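Local structure of sesquisabinene B synthase 2 (Santalum album, 6A2A) at residues Trp266-Thr270 and Gly271-Met275; Asp333-Asn336 and Arg337-Ile340. The protein probably cyclises farnesyl diphosphate to sesquisabinene B, a sandalwood sesquiterpene, in a magnesium- or manganese-dependent terpene synthase reaction. All coordinates share one frame; numbering follows the deposited sequence.

Overall arrangement
Both interactions are local. Each joins the last turn of a helix to the residues that follow it, and in each the chain leaves the helix through a residue of positive phi. Interaction 1 (266-275) ends helix 239-270, and interaction 2 (333-340) ends helix 325-337. Both pack on helix 348-372, yet they do not touch: their nearest atoms are about 12 Å apart. Both are partly buried and reach the second subunit. Their chemistry differs. Interaction 1 rests on a tryptophan face, a threonine hydroxyl and a water. Interaction 2 has a salt-bridge network of Asp333, Arg337 and Asp339, with apolar contacts on its inner side.

Interaction 1 of 2, residues Trp266-Thr270 and Gly271-Met275; sequences WWVGT and GLDKM
Leu272 lays its CB over the six-membered ring of Trp267, 3.8 Å from the ring centroid, in a CH-pi contact. The indole gets there because its CG stands anti to the backbone N (chi1 -174°). The Asp273 backbone N lies above the same face. This is the tight side, and it packs against helix 299-321 through Ala310, Thr314 and Leu311. Thr270 ties it to the backbone: OG1 donates to Trp267 O at 2.7 Å, on a lone pair in the carbonyl plane. Thr270 OG1 also accepts from Leu272 N at 3.0 Å, nearly straight at 161°. Replacing Trp267 by the small side chain of an alanine is likely to leave Leu272 CB without its aromatic partner and to open a gap beside helix 299-321. The side with Val268 and Asp273 is looser. Val268 CG2 comes no closer than 3.9 Å to Asp273 OD2. A water bridges the two residues instead, donating to Val268 O at 2.8 Å and to Asp273 OD1 at 2.6 Å. Asn33 binds the other carboxylate oxygen. Gly271 N donates to Val268 O at 3.0 Å, from above the carbonyl plane. The 3-10 turn 272-274 follows. Positive phi at Gly271 (77°), which favours glycine, makes this a glycine-terminated helix C-terminus, at the end of helix 239-270.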
ATOM      1  N   TRP A 266      -5.660  -1.380   0.471  1.00 19.85           N
ATOM      2  CA  TRP A 266      -4.889  -2.474   1.016  1.00 18.33           C
ATOM      3  C   TRP A 266      -5.773  -3.737   1.119  1.00 18.15           C
ATOM      4  O   TRP A 266      -5.329  -4.830   0.766  1.00 19.94           O
ATOM      5  CB  TRP A 266      -4.314  -2.106   2.393  1.00 21.15           C
ATOM      6  CG  TRP A 266      -3.800  -3.274   3.173  1.00 19.11           C
ATOM      7  CD1 TRP A 266      -2.620  -3.939   2.989  1.00 20.72           C
ATOM      8  CD2 TRP A 266      -4.461  -3.920   4.288  1.00 17.65           C
ATOM      9  NE1 TRP A 266      -2.511  -4.974   3.876  1.00 21.04           N
ATOM     10  CE2 TRP A 266      -3.623  -4.976   4.704  1.00 17.91           C
ATOM     11  CE3 TRP A 266      -5.672  -3.705   4.956  1.00 18.11           C
ATOM     12  CZ2 TRP A 266      -3.953  -5.831   5.755  1.00 19.01           C
ATOM     13  CZ3 TRP A 266      -5.984  -4.550   6.011  1.00 17.58           C
ATOM     14  CH2 TRP A 266      -5.125  -5.568   6.420  1.00 17.30           C
ATOM     15  N   TRP A 267      -6.921  -3.553   1.751  1.00 19.84           N
ATOM     16  CA  TRP A 267      -7.858  -4.693   2.016  1.00 18.72           C
ATOM     17  C   TRP A 267      -8.290  -5.347   0.707  1.00 20.89           C
ATOM     18  O   TRP A 267      -8.202  -6.550   0.585  1.00 19.11           O
ATOM     19  CB  TRP A 267      -9.026  -4.186   2.836  1.00 19.95           C
ATOM     20  CG  TRP A 267      -9.997  -5.227   3.304  1.00 19.34           C
ATOM     21  CD1 TRP A 267     -11.308  -5.314   2.976  1.00 21.30           C
ATOM     22  CD2 TRP A 267      -9.740  -6.283   4.245  1.00 18.83           C
ATOM     23  NE1 TRP A 267     -11.891  -6.345   3.658  1.00 21.92           N
ATOM     24  CE2 TRP A 267     -10.958  -6.975   4.422  1.00 19.73           C
ATOM     25  CE3 TRP A 267      -8.607  -6.698   4.937  1.00 17.80           C
ATOM     26  CZ2 TRP A 267     -11.090  -8.030   5.316  1.00 20.78           C
ATOM     27  CZ3 TRP A 267      -8.733  -7.749   5.833  1.00 21.62           C
ATOM     28  CH2 TRP A 267      -9.966  -8.412   6.018  1.00 19.47           C
ATOM     29  N   VAL A 268      -8.709  -4.558  -0.276  1.00 20.39           N
ATOM     30  CA  VAL A 268      -9.085  -5.143  -1.550  1.00 21.27           C
ATOM     31  C   VAL A 268      -7.852  -5.843  -2.169  1.00 21.50           C
ATOM     32  O   VAL A 268      -7.982  -6.924  -2.808  1.00 21.56           O
ATOM     33  CB  VAL A 268      -9.717  -4.052  -2.451  1.00 21.85           C
ATOM     34  CG1 VAL A 268      -9.868  -4.539  -3.885  1.00 26.53           C
ATOM     35  CG2 VAL A 268     -11.066  -3.607  -1.889  1.00 24.87           C
ATOM     36  N   GLY A 269      -6.653  -5.285  -2.006  1.00 20.80           N
ATOM     37  CA  GLY A 269      -5.424  -5.909  -2.466  1.00 22.64           C
ATOM     38  C   GLY A 269      -5.127  -7.250  -1.820  1.00 24.37           C
ATOM     39  O   GLY A 269      -4.529  -8.142  -2.435  1.00 25.51           O
ATOM     40  N   THR A 270      -5.527  -7.440  -0.548  1.00 21.42           N
ATOM     41  CA  THR A 270      -5.303  -8.745   0.068  1.00 20.23           C
ATOM     42  C   THR A 270      -6.253  -9.771  -0.546  1.00 19.16           C
ATOM     43  O   THR A 270      -6.084 -10.959  -0.293  1.00 20.81           O
ATOM     44  CB  THR A 270      -5.564  -8.774   1.591  1.00 18.30           C
ATOM     45  OG1 THR A 270      -6.932  -8.492   1.913  1.00 19.05           O
ATOM     46  CG2 THR A 270      -4.692  -7.789   2.320  1.00 19.85           C
ATOM     47  N   GLY A 271      -7.357  -9.354  -1.161  1.00 20.08           N
ATOM     48  CA  GLY A 271      -8.396 -10.274  -1.546  1.00 21.43           C
ATOM     49  C   GLY A 271      -9.298 -10.757  -0.410  1.00 22.58           C
ATOM     50  O   GLY A 271     -10.270 -11.465  -0.684  1.00 22.60           O
ATOM     51  N   LEU A 272      -9.094 -10.315   0.844  1.00 21.46           N
ATOM     52  CA  LEU A 272      -9.863 -10.852   1.976  1.00 19.58           C
ATOM     53  C   LEU A 272     -11.302 -10.355   2.015  1.00 21.03           C
ATOM     54  O   LEU A 272     -12.160 -10.963   2.673  1.00 21.49           O
ATOM     55  CB  LEU A 272      -9.113 -10.563   3.273  1.00 19.47           C
ATOM     56  CG  LEU A 272      -7.780 -11.272   3.426  1.00 20.07           C
ATOM     57  CD1 LEU A 272      -7.133 -11.006   4.803  1.00 21.92           C
ATOM     58  CD2 LEU A 272      -7.883 -12.771   3.147  1.00 22.28           C
ATOM     59  N   ASP A 273     -11.596  -9.285   1.281  1.00 19.03           N
ATOM     60  CA  ASP A 273     -12.930  -8.836   1.078  1.00 21.82           C
ATOM     61  C   ASP A 273     -13.775  -9.872   0.356  1.00 20.16           C
ATOM     62  O   ASP A 273     -15.004  -9.840   0.485  1.00 25.73           O
ATOM     63  CB  ASP A 273     -12.976  -7.493   0.357  1.00 23.18           C
ATOM     64  CG  ASP A 273     -12.471  -7.545  -1.045  1.00 25.53           C
ATOM     65  OD1 ASP A 273     -11.433  -8.176  -1.333  1.00 25.65           O
ATOM     66  OD2 ASP A 273     -13.160  -6.927  -1.890  1.00 30.34           O
ATOM     67  N   LYS A 274     -13.128 -10.815  -0.295  1.00 24.14           N
ATOM     68  CA  LYS A 274     -13.862 -11.832  -1.093  1.00 25.04           C
ATOM     69  C   LYS A 274     -13.930 -13.168  -0.344  1.00 23.78           C
ATOM     70  O   LYS A 274     -14.410 -14.179  -0.930  1.00 24.20           O
ATOM     71  CB  LYS A 274     -13.218 -12.037  -2.468  1.00 28.66           C
ATOM     72  CG  LYS A 274     -13.123 -10.763  -3.300  1.00 31.81           C
ATOM     73  CD  LYS A 274     -14.438 -10.177  -3.662  1.00 35.56           C
ATOM     74  CE  LYS A 274     -14.301  -9.035  -4.655  1.00 41.49           C
ATOM     75  NZ  LYS A 274     -15.624  -8.550  -5.119  1.00 47.57           N
ATOM     76  N   MET A 275     -13.422 -13.235   0.886  1.00 23.01           N
ATOM     77  CA  MET A 275     -13.649 -14.468   1.680  1.00 21.57           C
ATOM     78  C   MET A 275     -15.139 -14.529   1.992  1.00 23.14           C
ATOM     79  O   MET A 275     -15.758 -13.531   2.225  1.00 23.20           O
ATOM     80  CB  MET A 275     -12.895 -14.459   3.007  1.00 24.68           C
ATOM     81  CG  MET A 275     -11.415 -14.326   2.866  1.00 23.65           C
ATOM     82  SD  MET A 275     -10.663 -15.646   1.945  1.00 27.53           S
ATOM     83  CE  MET A 275     -10.555 -15.058   0.262  1.00 30.91           C
TER
HETATM   84  O   HOH W   1     -10.341  -8.119  -3.725  1.00 27.22           O

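Interaction 2 of 2, residues Asp333-Asn336 and Arg337-Ile340; sequences DITN and RWDI
Trp338 takes up positive phi (50°) as the chain leaves helix 325-337, with its N bonded to Thr335 O at 3.1 Å and Asp339 N reaching back to Ile334 O at 3.3 Å. One residue earlier, Arg337 N still makes a helical bond to Asp333 O. The Arg337 side chain then turns back along the helix to Asp333. Its chain bends at chi3 (-68°), which brings the guanidinium side-on to the carboxylate. Arg337 NE donates to Asp333 OD1 at 2.9 Å, and Arg337 NH2 to Asp333 OD2 at 2.7 Å. Both oxygens lie close to the guanidinium plane, but the nitrogens approach from above the carboxylate plane. The two planes are 40° apart. Arg337 NH1 reaches Asp339 OD2 at 3.2 Å, a salt bridge with a weak hydrogen bond, so one arginine links two acids across the helix end. Asp339 OD1 is hydrogen-bonded to Ser341 OG. The acids would be expected to offset the arginine's charge, and the two-nitrogen grip should limit rotation of the guanidinium. The backbone path is a Schellman motif, formed here with tryptophan, not glycine, at the positive-phi position. The Trp338 ring turns an edge to Thr335 O, which lies 3.4 Å from CE3 of Trp338. Its NE1 is bound by Asn362 of helix 348-372, and its ring meets Phe358. On the inner side Ile334 CG2 lies against Asp339 O and against Ile340 CG2, the latter 4.1 Å away. Ile334 also packs on Leu354, and Ile340 reaches Ile377 of the second subunit.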
ATOM      1  N   ASP A 333       0.338 -24.024  13.826  1.00 26.76           N
ATOM      2  CA  ASP A 333       1.769 -24.469  13.762  1.00 24.84           C
ATOM      3  C   ASP A 333       2.636 -23.593  12.850  1.00 22.65           C
ATOM      4  O   ASP A 333       3.810 -23.239  13.177  1.00 27.78           O
ATOM      5  CB  ASP A 333       1.785 -25.931  13.278  1.00 27.40           C
ATOM      6  CG  ASP A 333       3.197 -26.467  13.060  1.00 26.97           C
ATOM      7  OD1 ASP A 333       3.993 -26.447  13.989  1.00 31.70           O
ATOM      8  OD2 ASP A 333       3.481 -26.905  11.919  1.00 33.24           O
ATOM      9  N   ILE A 334       2.100 -23.211  11.707  1.00 20.81           N
ATOM     10  CA  ILE A 334       2.827 -22.315  10.786  1.00 21.59           C
ATOM     11  C   ILE A 334       3.097 -20.999  11.511  1.00 22.76           C
ATOM     12  O   ILE A 334       4.202 -20.456  11.443  1.00 23.11           O
ATOM     13  CB  ILE A 334       2.010 -22.115   9.503  1.00 23.30           C
ATOM     14  CG1 ILE A 334       2.134 -23.361   8.612  1.00 23.43           C
ATOM     15  CG2 ILE A 334       2.393 -20.839   8.769  1.00 26.87           C
ATOM     16  CD1 ILE A 334       1.171 -23.388   7.469  1.00 22.63           C
ATOM     17  N   THR A 335       2.084 -20.538  12.239  1.00 20.79           N
ATOM     18  CA  THR A 335       2.207 -19.223  12.896  1.00 19.85           C
ATOM     19  C   THR A 335       3.266 -19.330  13.998  1.00 23.07           C
ATOM     20  O   THR A 335       4.176 -18.507  14.093  1.00 22.88           O
ATOM     21  CB  THR A 335       0.851 -18.772  13.439  1.00 22.33           C
ATOM     22  OG1 THR A 335      -0.047 -18.700  12.341  1.00 20.96           O
ATOM     23  CG2 THR A 335       0.927 -17.452  14.174  1.00 20.26           C
ATOM     24  N   ASN A 336       3.199 -20.420  14.797  1.00 23.53           N
ATOM     25  CA  ASN A 336       4.130 -20.662  15.898  1.00 25.03           C
ATOM     26  C   ASN A 336       5.558 -20.648  15.388  1.00 25.14           C
ATOM     27  O   ASN A 336       6.440 -20.102  16.028  1.00 26.64           O
ATOM     28  CB  ASN A 336       3.901 -22.004  16.595  1.00 25.63           C
ATOM     29  CG  ASN A 336       2.672 -22.052  17.473  1.00 28.69           C
ATOM     30  OD1 ASN A 336       2.108 -21.016  17.836  1.00 28.30           O
ATOM     31  ND2 ASN A 336       2.219 -23.262  17.774  1.00 27.56           N
ATOM     32  N   ARG A 337       5.783 -21.299  14.263  1.00 24.66           N
ATOM     33  CA  ARG A 337       7.120 -21.460  13.746  1.00 27.47           C
ATOM     34  C   ARG A 337       7.503 -20.354  12.758  1.00 28.48           C
ATOM     35  O   ARG A 337       8.668 -20.298  12.350  1.00 27.29           O
ATOM     36  CB  ARG A 337       7.250 -22.843  13.083  1.00 28.92           C
ATOM     37  CG  ARG A 337       7.137 -23.991  14.077  1.00 31.62           C
ATOM     38  CD  ARG A 337       7.409 -25.319  13.394  1.00 34.93           C
ATOM     39  NE  ARG A 337       6.367 -25.644  12.450  1.00 36.95           N
ATOM     40  CZ  ARG A 337       6.460 -25.529  11.123  1.00 34.48           C
ATOM     41  NH1 ARG A 337       7.607 -25.163  10.582  1.00 37.32           N
ATOM     42  NH2 ARG A 337       5.411 -25.798  10.350  1.00 35.98           N
ATOM     43  N   TRP A 338       6.586 -19.471  12.407  1.00 24.62           N
ATOM     44  CA  TRP A 338       6.856 -18.389  11.414  1.00 24.34           C
ATOM     45  C   TRP A 338       7.486 -18.946  10.130  1.00 25.81           C
ATOM     46  O   TRP A 338       8.454 -18.407   9.590  1.00 26.21           O
ATOM     47  CB  TRP A 338       7.664 -17.255  12.058  1.00 27.49           C
ATOM     48  CG  TRP A 338       7.267 -15.905  11.565  1.00 24.74           C
ATOM     49  CD1 TRP A 338       8.036 -15.020  10.865  1.00 24.09           C
ATOM     50  CD2 TRP A 338       5.955 -15.322  11.670  1.00 23.14           C
ATOM     51  NE1 TRP A 338       7.294 -13.901  10.567  1.00 24.87           N
ATOM     52  CE2 TRP A 338       6.024 -14.052  11.060  1.00 24.07           C
ATOM     53  CE3 TRP A 338       4.762 -15.709  12.281  1.00 24.01           C
ATOM     54  CZ2 TRP A 338       4.927 -13.194  11.009  1.00 22.19           C
ATOM     55  CZ3 TRP A 338       3.673 -14.866  12.229  1.00 20.45           C
ATOM     56  CH2 TRP A 338       3.764 -13.626  11.603  1.00 21.04           C
ATOM     57  N   ASP A 339       6.861 -19.999   9.607  1.00 24.80           N
ATOM     58  CA  ASP A 339       7.405 -20.759   8.515  1.00 29.34           C
ATOM     59  C   ASP A 339       6.304 -21.189   7.647  1.00 24.41           C
ATOM     60  O   ASP A 339       5.528 -22.046   8.029  1.00 25.41           O
ATOM     61  CB  ASP A 339       8.143 -21.966   9.077  1.00 31.46           C
ATOM     62  CG  ASP A 339       8.695 -22.896   7.994  1.00 36.05           C
ATOM     63  OD1 ASP A 339       8.330 -22.828   6.813  1.00 34.08           O
ATOM     64  OD2 ASP A 339       9.496 -23.762   8.397  1.00 39.79           O
ATOM     65  N   ILE A 340       6.200 -20.566   6.471  1.00 24.75           N
ATOM     66  CA  ILE A 340       5.048 -20.743   5.608  1.00 23.27           C
ATOM     67  C   ILE A 340       5.279 -21.843   4.547  1.00 25.55           C
ATOM     68  O   ILE A 340       4.503 -21.930   3.603  1.00 23.19           O
ATOM     69  CB  ILE A 340       4.670 -19.422   4.929  1.00 25.87           C
ATOM     70  CG1 ILE A 340       5.861 -18.786   4.198  1.00 22.28           C
ATOM     71  CG2 ILE A 340       4.092 -18.449   5.958  1.00 25.24           C
ATOM     72  CD1 ILE A 340       5.470 -17.823   3.123  1.00 22.14           C
TER